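Long-range contacts in glycinin A3B4 subunit (Glycine max, PDB 2D5F), which probably serves as a seed storage protein of the 11S globulin family, built from two cupin domains and assembled into hexamers: residues Ile30-Gln36 with Glu172-Thr176; Ala388-Val394 with Gln420-Gln426; Leu205-Lys210 with Ala224-Arg228; Gly167-Glu172 with Asp232-Gln236. Residue numbers count along the deposited sequence, not the author numbering.

Overall arrangement
Along the chain contact 1 opens first. Contact 4 follows; the two share Glu172, and their segments alternate in sequence. Contact 3 closes within the span of contact 4, and contact 2 comes last. Contacts 1, 4 and 3 belong to the N-terminal half, with centres about 15 Å apart from 1 to 4 and from 4 to 3. They lead from strand 28-32 out to helices 210-216 and 221-226, where contact 3 lies. Contacts 3 and 4 touch a second subunit, as does Thr176 of contact 1. Contact 2 pairs two strands of the C-terminal cupin sheet, about 17 Å from contact 1 between centres. Trp33 packs on Tyr393 and Leu421, joining the two halves.

Contact 1. Residues Ile30-Gln36 with Glu172-Thr176; sequences IETWNSQ and EHPET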
loop_
_atom_site.group_PDB
_atom_site.type_symbol
_atom_site.label_atom_id
_atom_site.label_comp_id
_atom_site.label_asym_id
_atom_site.label_seq_id
_atom_site.Cartn_x
_atom_site.Cartn_y
_atom_site.Cartn_z
ATOM N N ILE B 30 3.490 27.357 30.522
ATOM C CA ILE B 30 2.724 26.820 29.407
ATOM C C ILE B 30 1.747 27.902 28.984
ATOM O O ILE B 30 0.963 28.400 29.792
ATOM C CB ILE B 30 1.933 25.559 29.794
ATOM C CG1 ILE B 30 2.901 24.423 30.140
ATOM C CG2 ILE B 30 1.034 25.136 28.637
ATOM C CD1 ILE B 30 2.212 23.129 30.528
ATOM N N GLU B 31 1.820 28.283 27.716
ATOM C CA GLU B 31 0.946 29.304 27.162
ATOM C C GLU B 31 0.135 28.682 26.042
ATOM O O GLU B 31 0.691 28.035 25.155
ATOM C CB GLU B 31 1.783 30.451 26.612
ATOM C CG GLU B 31 2.562 31.201 27.671
ATOM C CD GLU B 31 3.569 32.140 27.065
ATOM O OE1 GLU B 31 4.719 31.712 26.838
ATOM O OE2 GLU B 31 3.207 33.304 26.794
ATOM N N THR B 32 -1.178 28.863 26.075
ATOM C CA THR B 32 -2.011 28.298 25.026
ATOM C C THR B 32 -2.853 29.336 24.310
ATOM O O THR B 32 -3.223 30.358 24.884
ATOM C CB THR B 32 -2.967 27.211 25.580
ATOM O OG1 THR B 32 -3.864 27.793 26.535
ATOM C CG2 THR B 32 -2.172 26.098 26.249
ATOM N N TRP B 33 -3.125 29.071 23.037
ATOM C CA TRP B 33 -3.984 29.936 22.232
ATOM C C TRP B 33 -5.366 29.309 22.418
ATOM O O TRP B 33 -5.490 28.083 22.400
ATOM C CB TRP B 33 -3.585 29.874 20.755
ATOM C CG TRP B 33 -2.424 30.776 20.356
ATOM C CD1 TRP B 33 -2.504 31.949 19.650
ATOM C CD2 TRP B 33 -1.025 30.544 20.589
ATOM N NE1 TRP B 33 -1.244 32.455 19.425
ATOM C CE2 TRP B 33 -0.319 31.617 19.993
ATOM C CE3 TRP B 33 -0.299 29.535 21.246
ATOM C CZ2 TRP B 33 1.080 31.708 20.026
ATOM C CZ3 TRP B 33 1.098 29.625 21.282
ATOM C CH2 TRP B 33 1.770 30.707 20.677
ATOM N N ASN B 34 -6.391 30.129 22.632
ATOM C CA ASN B 34 -7.748 29.614 22.812
ATOM C C ASN B 34 -8.155 28.890 21.522
ATOM O O ASN B 34 -8.120 29.478 20.439
ATOM C CB ASN B 34 -8.714 30.772 23.081
ATOM C CG ASN B 34 -10.089 30.298 23.504
ATOM O OD1 ASN B 34 -10.671 29.409 22.883
ATOM N ND2 ASN B 34 -10.620 30.898 24.565
ATOM N N SER B 35 -8.555 27.629 21.632
ATOM C CA SER B 35 -8.933 26.868 20.443
ATOM C C SER B 35 -10.231 27.358 19.793
ATOM O O SER B 35 -10.597 26.904 18.712
ATOM C CB SER B 35 -9.060 25.379 20.787
ATOM O OG SER B 35 -10.090 25.169 21.734
ATOM N N GLN B 36 -10.914 28.300 20.436
ATOM C CA GLN B 36 -12.170 28.799 19.898
ATOM C C GLN B 36 -12.084 30.016 18.982
ATOM O O GLN B 36 -13.103 30.515 18.516
ATOM C CB GLN B 36 -13.159 29.034 21.040
ATOM C CG GLN B 36 -13.666 27.718 21.627
ATOM C CD GLN B 36 -14.420 27.888 22.928
ATOM O OE1 GLN B 36 -15.001 26.934 23.449
ATOM N NE2 GLN B 36 -14.409 29.102 23.468
ATOM N N GLU B 172 -4.793 23.364 31.006
ATOM C CA GLU B 172 -3.994 24.097 30.029
ATOM C C GLU B 172 -4.864 24.767 28.974
ATOM O O GLU B 172 -4.471 25.768 28.374
ATOM C CB GLU B 172 -2.973 23.159 29.375
ATOM C CG GLU B 172 -2.006 22.583 30.386
ATOM C CD GLU B 172 -1.019 21.594 29.801
ATOM O OE1 GLU B 172 -0.318 20.942 30.597
ATOM O OE2 GLU B 172 -0.931 21.470 28.562
ATOM N N HIS B 173 -6.051 24.212 28.756
ATOM C CA HIS B 173 -6.987 24.762 27.786
ATOM C C HIS B 173 -8.296 24.982 28.522
ATOM O O HIS B 173 -9.232 24.194 28.406
ATOM C CB HIS B 173 -7.165 23.793 26.609
ATOM C CG HIS B 173 -5.869 23.369 25.990
ATOM N ND1 HIS B 173 -5.136 22.298 26.458
ATOM C CD2 HIS B 173 -5.141 23.913 24.988
ATOM C CE1 HIS B 173 -4.010 22.203 25.772
ATOM N NE2 HIS B 173 -3.988 23.173 24.875
ATOM N N PRO B 174 -8.367 26.071 29.306
ATOM C CA PRO B 174 -9.539 26.443 30.099
ATOM C C PRO B 174 -10.820 26.625 29.304
ATOM O O PRO B 174 -11.912 26.361 29.810
ATOM C CB PRO B 174 -9.088 27.728 30.791
ATOM C CG PRO B 174 -8.149 28.324 29.808
ATOM C CD PRO B 174 -7.342 27.127 29.374
ATOM N N GLU B 175 -10.695 27.068 28.059
ATOM C CA GLU B 175 -11.875 27.273 27.238
ATOM C C GLU B 175 -12.695 25.992 27.087
ATOM O O GLU B 175 -13.869 26.051 26.729
ATOM C CB GLU B 175 -11.488 27.807 25.853
ATOM C CG GLU B 175 -10.912 26.775 24.885
ATOM C CD GLU B 175 -9.409 26.598 25.005
ATOM O OE1 GLU B 175 -8.826 25.984 24.086
ATOM O OE2 GLU B 175 -8.810 27.061 26.003
ATOM N N THR B 176 -12.090 24.840 27.376
ATOM C CA THR B 176 -12.795 23.562 27.252
ATOM C C THR B 176 -13.621 23.193 28.482
ATOM O O THR B 176 -14.463 22.295 28.421
ATOM C CB THR B 176 -11.825 22.381 26.986
ATOM O OG1 THR B 176 -10.950 22.212 28.109
ATOM C CG2 THR B 176 -11.007 22.625 25.723
HETATM O O HOH W 1 -6.449 28.862 26.063
#
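Residues Ile30-Gln36 and Glu172-Thr176 run side by side, with end-to-end directions only 19° apart. Residues 30-32 end strand 28-32 of the N-terminal cupin sheet, and Asn34 then opens an Asx turn. The facing segment is a loop that enters a 3-10 turn at Pro174. CA atoms of Thr32 and His173 lie 6.7 Å apart, and those of Asn34 and Glu175 6.5 Å. This spacing puts side chains, not a backbone ladder, between the two segments. Thr32 OG1 donates to Glu172 O at 2.8 Å, so the strand end holds the loop by its carbonyl. Thr32 CG2 is also in contact with the His173 side chain. Ile30 CD1 reaches Glu172 OE1 at 3.3 Å, while that carboxylate is hydrogen-bonded to Tyr164. Trp33 points away and packs between the halves of the chain, with its NE1 bonded to Leu17 O. Glu175 is the main polar partner on the loop. Its OE1 accepts from Ser35 N at 3.0 Å and from Ser35 OG at 2.8 Å. Asn34 OD1 takes the Gln36 N hydrogen at 2.7 Å and thereby shapes the turn that presents Ser35. Thr176 O is hydrogen-bonded to Gln10 of a second subunit. One water donates to both Thr32 OG1 at 2.8 Å and Glu175 OE2 at 3.0 Å.

Contact 2. Residues Ala388-Val394 with Gln420-Gln426; sequences ANSVIYV and QLLVVPQ
Val391 (t) packs beside Leu421 and Val423 on one face of the sheet, with Val391 CG1 3.4 Å from Leu421 CD1. The two segments are neighbouring antiparallel strands of the C-terminal cupin sheet. Strands 390-394 and 421-424 run at 156°, with axes 4.6 Å apart. Ser390-Val424 and Ile392-Leu422 are hydrogen-bonded pairs, CA-CA 5.0 Å. Val391-Val423 and Tyr393-Leu421 are non-hydrogen-bonded pairs at 4.4 and 4.6 Å. Ser390 N donates to Val424 O at 2.9 Å. Val424 N donates to Ser390 O, Ile392 N to Leu422 O and Leu422 N to Ile392 O, each at 2.8 Å. Val394 N donates to Gln420 O at 3.1 Å and closes the ladder. Tyr393 (t) and Leu421 (t, p) share the Val391 face, which meets Trp33 and helix 38-43. On the other face, Ile392 (m, t) sets CD1 3.9 Å from Val424 CG2. Beyond the strands, Asn389 ND2 and Gln426 OE1 bond to Gln155 of a third subunit. Asn389 OD1 accepts from Gln426 N at 2.8 Å.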
loop_
_atom_site.group_PDB
_atom_site.type_symbol
_atom_site.label_atom_id
_atom_site.label_comp_id
_atom_site.label_asym_id
_atom_site.label_seq_id
_atom_site.Cartn_x
_atom_site.Cartn_y
_atom_site.Cartn_z
ATOM N N ALA B 388 -4.018 21.530 2.029
ATOM C CA ALA B 388 -3.914 21.639 3.476
ATOM C C ALA B 388 -4.067 23.039 4.035
ATOM O O ALA B 388 -3.728 24.016 3.378
ATOM C CB ALA B 388 -2.580 21.069 3.930
ATOM N N ASN B 389 -4.604 23.121 5.248
ATOM C CA ASN B 389 -4.715 24.391 5.936
ATOM C C ASN B 389 -3.308 24.585 6.488
ATOM O O ASN B 389 -2.562 23.612 6.646
ATOM C CB ASN B 389 -5.705 24.320 7.101
ATOM C CG ASN B 389 -7.139 24.410 6.654
ATOM O OD1 ASN B 389 -7.468 25.182 5.757
ATOM N ND2 ASN B 389 -8.011 23.636 7.292
ATOM N N SER B 390 -2.941 25.822 6.794
ATOM C CA SER B 390 -1.606 26.087 7.312
ATOM C C SER B 390 -1.661 27.031 8.494
ATOM O O SER B 390 -2.600 27.816 8.623
ATOM C CB SER B 390 -0.730 26.717 6.227
ATOM O OG SER B 390 -0.550 25.834 5.142
ATOM N N VAL B 391 -0.656 26.944 9.356
ATOM C CA VAL B 391 -0.570 27.827 10.516
ATOM C C VAL B 391 0.868 28.322 10.635
ATOM O O VAL B 391 1.799 27.540 10.869
ATOM C CB VAL B 391 -0.963 27.111 11.823
ATOM C CG1 VAL B 391 -1.016 28.122 12.966
ATOM C CG2 VAL B 391 -2.313 26.420 11.655
ATOM N N ILE B 392 1.041 29.623 10.452
ATOM C CA ILE B 392 2.350 30.239 10.532
ATOM C C ILE B 392 2.632 30.734 11.941
ATOM O O ILE B 392 1.768 31.323 12.586
ATOM C CB ILE B 392 2.451 31.463 9.597
ATOM C CG1 ILE B 392 2.339 31.027 8.137
ATOM C CG2 ILE B 392 3.774 32.183 9.823
ATOM C CD1 ILE B 392 2.174 32.188 7.178
ATOM N N TYR B 393 3.837 30.466 12.427
ATOM C CA TYR B 393 4.254 30.965 13.731
ATOM C C TYR B 393 5.593 31.641 13.456
ATOM O O TYR B 393 6.534 30.991 13.001
ATOM C CB TYR B 393 4.453 29.846 14.756
ATOM C CG TYR B 393 5.000 30.379 16.066
ATOM C CD1 TYR B 393 4.161 30.985 17.001
ATOM C CD2 TYR B 393 6.374 30.370 16.324
ATOM C CE1 TYR B 393 4.676 31.578 18.162
ATOM C CE2 TYR B 393 6.903 30.961 17.482
ATOM C CZ TYR B 393 6.042 31.567 18.393
ATOM O OH TYR B 393 6.552 32.177 19.518
ATOM N N VAL B 394 5.675 32.943 13.706
ATOM C CA VAL B 394 6.918 33.663 13.452
ATOM C C VAL B 394 7.909 33.404 14.572
ATOM O O VAL B 394 7.613 33.630 15.741
ATOM C CB VAL B 394 6.668 35.177 13.305
ATOM C CG1 VAL B 394 7.992 35.909 13.030
ATOM C CG2 VAL B 394 5.691 35.414 12.160
ATOM N N GLN B 420 3.807 35.681 16.939
ATOM C CA GLN B 420 2.449 35.708 16.426
ATOM C C GLN B 420 2.112 34.494 15.573
ATOM O O GLN B 420 2.974 33.923 14.913
ATOM C CB GLN B 420 2.216 36.990 15.631
ATOM C CG GLN B 420 2.472 38.222 16.465
ATOM C CD GLN B 420 2.076 39.485 15.759
ATOM O OE1 GLN B 420 2.518 39.744 14.643
ATOM N NE2 GLN B 420 1.240 40.289 16.410
ATOM N N LEU B 421 0.836 34.133 15.597
ATOM C CA LEU B 421 0.309 32.980 14.880
ATOM C C LEU B 421 -0.683 33.453 13.821
ATOM O O LEU B 421 -1.587 34.222 14.131
ATOM C CB LEU B 421 -0.412 32.077 15.884
ATOM C CG LEU B 421 -0.728 30.638 15.504
ATOM C CD1 LEU B 421 0.579 29.857 15.457
ATOM C CD2 LEU B 421 -1.662 30.024 16.533
ATOM N N LEU B 422 -0.528 32.991 12.581
ATOM C CA LEU B 422 -1.441 33.390 11.510
ATOM C C LEU B 422 -1.873 32.183 10.693
ATOM O O LEU B 422 -1.043 31.471 10.120
ATOM C CB LEU B 422 -0.786 34.407 10.573
ATOM C CG LEU B 422 -1.683 34.808 9.393
ATOM C CD1 LEU B 422 -2.877 35.612 9.918
ATOM C CD2 LEU B 422 -0.900 35.627 8.379
ATOM N N VAL B 423 -3.180 31.957 10.643
ATOM C CA VAL B 423 -3.731 30.839 9.891
ATOM C C VAL B 423 -3.902 31.196 8.425
ATOM O O VAL B 423 -4.413 32.273 8.097
ATOM C CB VAL B 423 -5.113 30.436 10.432
ATOM C CG1 VAL B 423 -5.766 29.405 9.501
ATOM C CG2 VAL B 423 -4.977 29.891 11.839
ATOM N N VAL B 424 -3.469 30.298 7.544
ATOM C CA VAL B 424 -3.640 30.508 6.118
ATOM C C VAL B 424 -4.454 29.314 5.626
ATOM O O VAL B 424 -3.927 28.217 5.434
ATOM C CB VAL B 424 -2.289 30.583 5.369
ATOM C CG1 VAL B 424 -2.535 30.773 3.869
ATOM C CG2 VAL B 424 -1.449 31.744 5.924
ATOM N N PRO B 425 -5.766 29.516 5.432
ATOM C CA PRO B 425 -6.674 28.461 4.967
ATOM C C PRO B 425 -6.258 27.827 3.647
ATOM O O PRO B 425 -5.624 28.466 2.808
ATOM C CB PRO B 425 -8.017 29.181 4.856
ATOM C CG PRO B 425 -7.898 30.284 5.911
ATOM C CD PRO B 425 -6.495 30.777 5.656
ATOM N N GLN B 426 -6.625 26.560 3.478
ATOM C CA GLN B 426 -6.333 25.822 2.266
ATOM C C GLN B 426 -6.798 26.643 1.061
ATOM O O GLN B 426 -7.869 27.256 1.093
ATOM C CB GLN B 426 -7.062 24.477 2.303
ATOM C CG GLN B 426 -7.010 23.669 1.007
ATOM C CD GLN B 426 -7.796 22.370 1.104
ATOM O OE1 GLN B 426 -8.692 22.234 1.941
ATOM N NE2 GLN B 426 -7.479 21.415 0.232
HETATM O O HOH W 2 -3.013 26.685 3.503
#

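Contact 3. Residues Leu205-Lys210 with Ala224-Arg228; sequences LSGFSK and AEKLR
This is a partly buried contact between a loop and a helical segment, its centre about 32 Å from the centre of the chain. Residues Leu205-Lys210 lead into helix 210-216. Residues Ala224-Arg228 begin in helix 221-226 and run on into the loop. Leu205 to Gly207 have helical phi/psi, and Phe208 N bonds to Leu205 O at 3.1 Å. Phe208 and Ser209 are then extended. CA atoms of Ser206 and Arg228 are 4.2 Å apart, and those of Lys210 and Glu225 5.0 Å. Two short helices, 210-216 and 221-226, pack together here as an extension from the N-terminal cupin domain. Ser209 is the N-cap of the first helix, with OG accepting from Phe212 N. Arg228 (m, t, p) bridges back to the loop. Its NE donates to Phe208 O at 2.6 Å, and its NH1 makes a weak bond to Ser206 O at 3.2 Å. Arg228 NH2 forms a salt bridge with Glu225 OE1 at 3.1 Å. Lys210 (p, t, t, p) has its O 3.2 Å from Ala224 CB, and its NZ pairs with Glu221. Leu205 CD2 meets Leu227 CB at 4.3 Å. In a second subunit, Ile455 packs on Leu205 and Val404 on Phe208.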
loop_
_atom_site.group_PDB
_atom_site.type_symbol
_atom_site.label_atom_id
_atom_site.label_comp_id
_atom_site.label_asym_id
_atom_site.label_seq_id
_atom_site.Cartn_x
_atom_site.Cartn_y
_atom_site.Cartn_z
ATOM N N LEU B 205 -3.989 9.000 37.390
ATOM C CA LEU B 205 -3.781 8.112 38.525
ATOM C C LEU B 205 -4.517 8.602 39.774
ATOM O O LEU B 205 -4.929 7.798 40.608
ATOM C CB LEU B 205 -2.280 7.965 38.799
ATOM C CG LEU B 205 -1.647 6.609 38.456
ATOM C CD1 LEU B 205 -2.280 6.029 37.216
ATOM C CD2 LEU B 205 -0.148 6.773 38.271
ATOM N N SER B 206 -4.701 9.914 39.891
ATOM C CA SER B 206 -5.401 10.467 41.049
ATOM C C SER B 206 -6.886 10.100 41.020
ATOM O O SER B 206 -7.613 10.350 41.980
ATOM C CB SER B 206 -5.247 11.992 41.100
ATOM O OG SER B 206 -5.972 12.631 40.062
ATOM N N GLY B 207 -7.325 9.497 39.917
ATOM C CA GLY B 207 -8.718 9.103 39.783
ATOM C C GLY B 207 -9.001 7.729 40.368
ATOM O O GLY B 207 -10.154 7.304 40.435
ATOM N N PHE B 208 -7.943 7.040 40.784
ATOM C CA PHE B 208 -8.050 5.710 41.376
ATOM C C PHE B 208 -7.676 5.794 42.858
ATOM O O PHE B 208 -6.887 6.650 43.254
ATOM C CB PHE B 208 -7.092 4.743 40.673
ATOM C CG PHE B 208 -7.444 4.469 39.239
ATOM C CD1 PHE B 208 -8.378 3.489 38.913
ATOM C CD2 PHE B 208 -6.844 5.198 38.210
ATOM C CE1 PHE B 208 -8.712 3.234 37.585
ATOM C CE2 PHE B 208 -7.169 4.954 36.881
ATOM C CZ PHE B 208 -8.106 3.969 36.566
ATOM N N SER B 209 -8.237 4.901 43.667
ATOM C CA SER B 209 -7.946 4.881 45.100
ATOM C C SER B 209 -6.569 4.270 45.328
ATOM O O SER B 209 -6.143 3.402 44.563
ATOM C CB SER B 209 -8.988 4.042 45.836
ATOM O OG SER B 209 -8.834 2.670 45.512
ATOM N N LYS B 210 -5.874 4.704 46.379
ATOM C CA LYS B 210 -4.547 4.160 46.660
ATOM C C LYS B 210 -4.612 2.658 46.894
ATOM O O LYS B 210 -3.682 1.927 46.559
ATOM C CB LYS B 210 -3.906 4.841 47.879
ATOM C CG LYS B 210 -4.620 4.623 49.209
ATOM C CD LYS B 210 -3.838 5.274 50.361
ATOM C CE LYS B 210 -4.688 5.407 51.618
ATOM N NZ LYS B 210 -5.320 4.109 51.980
ATOM N N ALA B 224 1.571 3.828 46.548
ATOM C CA ALA B 224 0.361 4.068 45.769
ATOM C C ALA B 224 -0.237 5.449 46.020
ATOM O O ALA B 224 -0.746 6.082 45.093
ATOM C CB ALA B 224 -0.674 2.985 46.060
ATOM N N GLU B 225 -0.191 5.920 47.264
ATOM C CA GLU B 225 -0.734 7.238 47.566
ATOM C C GLU B 225 0.092 8.307 46.858
ATOM O O GLU B 225 -0.456 9.268 46.323
ATOM C CB GLU B 225 -0.743 7.507 49.077
ATOM C CG GLU B 225 -1.171 8.933 49.443
ATOM C CD GLU B 225 -2.662 9.202 49.244
ATOM O OE1 GLU B 225 -3.232 8.773 48.218
ATOM O OE2 GLU B 225 -3.267 9.864 50.117
ATOM N N LYS B 226 1.410 8.137 46.852
ATOM C CA LYS B 226 2.278 9.105 46.192
ATOM C C LYS B 226 2.036 9.112 44.690
ATOM O O LYS B 226 2.239 10.126 44.025
ATOM C CB LYS B 226 3.746 8.800 46.482
ATOM C CG LYS B 226 4.173 9.212 47.884
ATOM C CD LYS B 226 5.677 9.179 48.038
ATOM C CE LYS B 226 6.112 9.960 49.269
ATOM N NZ LYS B 226 7.592 10.124 49.321
ATOM N N LEU B 227 1.593 7.976 44.162
ATOM C CA LEU B 227 1.312 7.867 42.736
ATOM C C LEU B 227 0.127 8.738 42.350
ATOM O O LEU B 227 -0.070 9.042 41.174
ATOM C CB LEU B 227 1.023 6.414 42.356
ATOM C CG LEU B 227 2.231 5.479 42.318
ATOM C CD1 LEU B 227 1.781 4.091 41.874
ATOM C CD2 LEU B 227 3.282 6.026 41.360
ATOM N N ARG B 228 -0.653 9.146 43.349
ATOM C CA ARG B 228 -1.827 9.982 43.127
ATOM C C ARG B 228 -1.511 11.475 43.255
ATOM O O ARG B 228 -2.380 12.314 43.035
ATOM C CB ARG B 228 -2.935 9.599 44.118
ATOM C CG ARG B 228 -3.297 8.119 44.088
ATOM C CD ARG B 228 -4.353 7.746 45.126
ATOM N NE ARG B 228 -5.667 8.300 44.812
ATOM C CZ ARG B 228 -6.258 9.273 45.496
ATOM N NH1 ARG B 228 -7.454 9.712 45.127
ATOM N NH2 ARG B 228 -5.657 9.808 46.551
#

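Contact 4. Residues Gly167-Glu172 with Asp232-Gln236; sequences GNPDIE and DERKQ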
loop_
_atom_site.group_PDB
_atom_site.type_symbol
_atom_site.label_atom_id
_atom_site.label_comp_id
_atom_site.label_asym_id
_atom_site.label_seq_id
_atom_site.Cartn_x
_atom_site.Cartn_y
_atom_site.Cartn_z
ATOM N N GLY B 167 1.755 14.061 38.698
ATOM C CA GLY B 167 1.591 15.432 39.133
ATOM C C GLY B 167 0.159 15.873 39.359
ATOM O O GLY B 167 -0.785 15.089 39.250
ATOM N N ASN B 168 0.015 17.146 39.704
ATOM C CA ASN B 168 -1.282 17.762 39.926
ATOM C C ASN B 168 -1.273 19.000 39.040
ATOM O O ASN B 168 -0.933 20.102 39.482
ATOM C CB ASN B 168 -1.448 18.163 41.386
ATOM C CG ASN B 168 -2.702 18.962 41.616
ATOM O OD1 ASN B 168 -3.762 18.633 41.082
ATOM N ND2 ASN B 168 -2.597 20.019 42.416
ATOM N N PRO B 169 -1.652 18.830 37.765
ATOM C CA PRO B 169 -1.674 19.928 36.798
ATOM C C PRO B 169 -2.850 20.875 36.885
ATOM O O PRO B 169 -3.871 20.568 37.488
ATOM C CB PRO B 169 -1.667 19.191 35.467
ATOM C CG PRO B 169 -2.594 18.026 35.766
ATOM C CD PRO B 169 -2.087 17.564 37.136
ATOM N N ASP B 170 -2.682 22.040 36.276
ATOM C CA ASP B 170 -3.747 23.025 36.181
ATOM C C ASP B 170 -4.240 22.826 34.741
ATOM O O ASP B 170 -3.510 22.283 33.905
ATOM C CB ASP B 170 -3.197 24.443 36.344
ATOM C CG ASP B 170 -3.018 24.846 37.804
ATOM O OD1 ASP B 170 -2.505 25.957 38.044
ATOM O OD2 ASP B 170 -3.396 24.064 38.705
ATOM N N ILE B 171 -5.464 23.253 34.449
ATOM C CA ILE B 171 -6.013 23.110 33.102
ATOM C C ILE B 171 -5.188 23.952 32.132
ATOM O O ILE B 171 -4.909 25.124 32.400
ATOM C CB ILE B 171 -7.477 23.588 33.046
ATOM C CG1 ILE B 171 -8.319 22.804 34.055
ATOM C CG2 ILE B 171 -8.041 23.391 31.638
ATOM C CD1 ILE B 171 -8.425 21.327 33.747
ATOM N N GLU B 172 -4.793 23.364 31.006
ATOM C CA GLU B 172 -3.994 24.097 30.029
ATOM C C GLU B 172 -4.864 24.767 28.974
ATOM O O GLU B 172 -4.471 25.768 28.374
ATOM C CB GLU B 172 -2.973 23.159 29.375
ATOM C CG GLU B 172 -2.006 22.583 30.386
ATOM C CD GLU B 172 -1.019 21.594 29.801
ATOM O OE1 GLU B 172 -0.318 20.942 30.597
ATOM O OE2 GLU B 172 -0.931 21.470 28.562
ATOM N N ASP B 232 1.189 17.329 45.965
ATOM C CA ASP B 232 2.026 17.995 44.976
ATOM C C ASP B 232 1.448 19.337 44.545
ATOM O O ASP B 232 0.312 19.406 44.080
ATOM C CB ASP B 232 2.177 17.095 43.751
ATOM C CG ASP B 232 3.330 17.499 42.876
ATOM O OD1 ASP B 232 3.677 18.698 42.877
ATOM O OD2 ASP B 232 3.881 16.617 42.185
ATOM N N GLU B 233 2.238 20.398 44.682
ATOM C CA GLU B 233 1.795 21.737 44.306
ATOM C C GLU B 233 2.703 22.355 43.248
ATOM O O GLU B 233 2.639 23.554 42.991
ATOM C CB GLU B 233 1.766 22.644 45.542
ATOM C CG GLU B 233 0.981 22.071 46.715
ATOM C CD GLU B 233 -0.497 21.877 46.406
ATOM O OE1 GLU B 233 -1.186 21.195 47.195
ATOM O OE2 GLU B 233 -0.976 22.409 45.381
ATOM N N ARG B 234 3.543 21.533 42.629
ATOM C CA ARG B 234 4.477 22.010 41.615
ATOM C C ARG B 234 3.851 22.213 40.231
ATOM O O ARG B 234 4.366 22.981 39.415
ATOM C CB ARG B 234 5.648 21.033 41.497
ATOM C CG ARG B 234 6.421 20.811 42.790
ATOM C CD ARG B 234 7.432 19.690 42.615
ATOM N NE ARG B 234 6.766 18.424 42.323
ATOM C CZ ARG B 234 7.379 17.348 41.841
ATOM N NH1 ARG B 234 8.684 17.380 41.594
ATOM N NH2 ARG B 234 6.684 16.242 41.596
ATOM N N LYS B 235 2.737 21.526 39.986
ATOM C CA LYS B 235 2.028 21.576 38.707
ATOM C C LYS B 235 2.760 20.730 37.658
ATOM O O LYS B 235 3.731 20.049 37.993
ATOM C CB LYS B 235 1.837 23.027 38.242
ATOM C CG LYS B 235 0.989 23.842 39.232
ATOM C CD LYS B 235 0.702 25.258 38.751
ATOM C CE LYS B 235 0.127 26.117 39.876
ATOM N NZ LYS B 235 -1.069 25.498 40.524
ATOM N N GLN B 236 2.297 20.779 36.406
ATOM C CA GLN B 236 2.843 19.960 35.311
ATOM C C GLN B 236 4.309 20.075 34.873
ATOM O O GLN B 236 4.814 19.196 34.169
ATOM C CB GLN B 236 1.949 20.099 34.072
ATOM C CG GLN B 236 1.642 21.522 33.685
ATOM C CD GLN B 236 0.264 21.956 34.144
ATOM O OE1 GLN B 236 -0.674 22.026 33.346
ATOM N NE2 GLN B 236 0.131 22.237 35.435
HETATM O O HOH W 3 0.243 21.154 41.469
HETATM O O HOH W 4 2.217 18.578 40.142
#
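Two irregular loops of the N-terminal half run side by side here, next to the cupin sheet, and Asp232 forms an Asx turn. Charge pairing joins them directly: Lys235 NZ makes a salt bridge with Asp170 OD1 at 2.9 Å. Within residues Asp232-Gln236, Asp232 OD1 accepts from Arg234 N at 2.8 Å, and Asp232 OD2 pairs with Arg234 NH2 at 2.9 Å. Arg234 NH2 also bonds to Asn469 O of a second subunit. The backbones come closest at Pro169 and Lys235, with CA atoms 4.5 Å apart. There Lys235 CA points its hydrogen at Asn168 O, at 3.4 Å and nearly in line. Gly167, just before, takes a positive phi of 79°, a conformation glycine adopts easily. In packing, the Gln236 side chain lies against Pro169. It also touches Ile30 and Val23, so the pair of loops sits against strands 28-32 and 21-24. Water completes the join. One water donates to Asn168 O at 2.5 Å and Asp232 O at 3.1 Å. The other accepts from Asn168 N at 2.7 Å and makes a weak bond to Lys235 O at 3.0 Å.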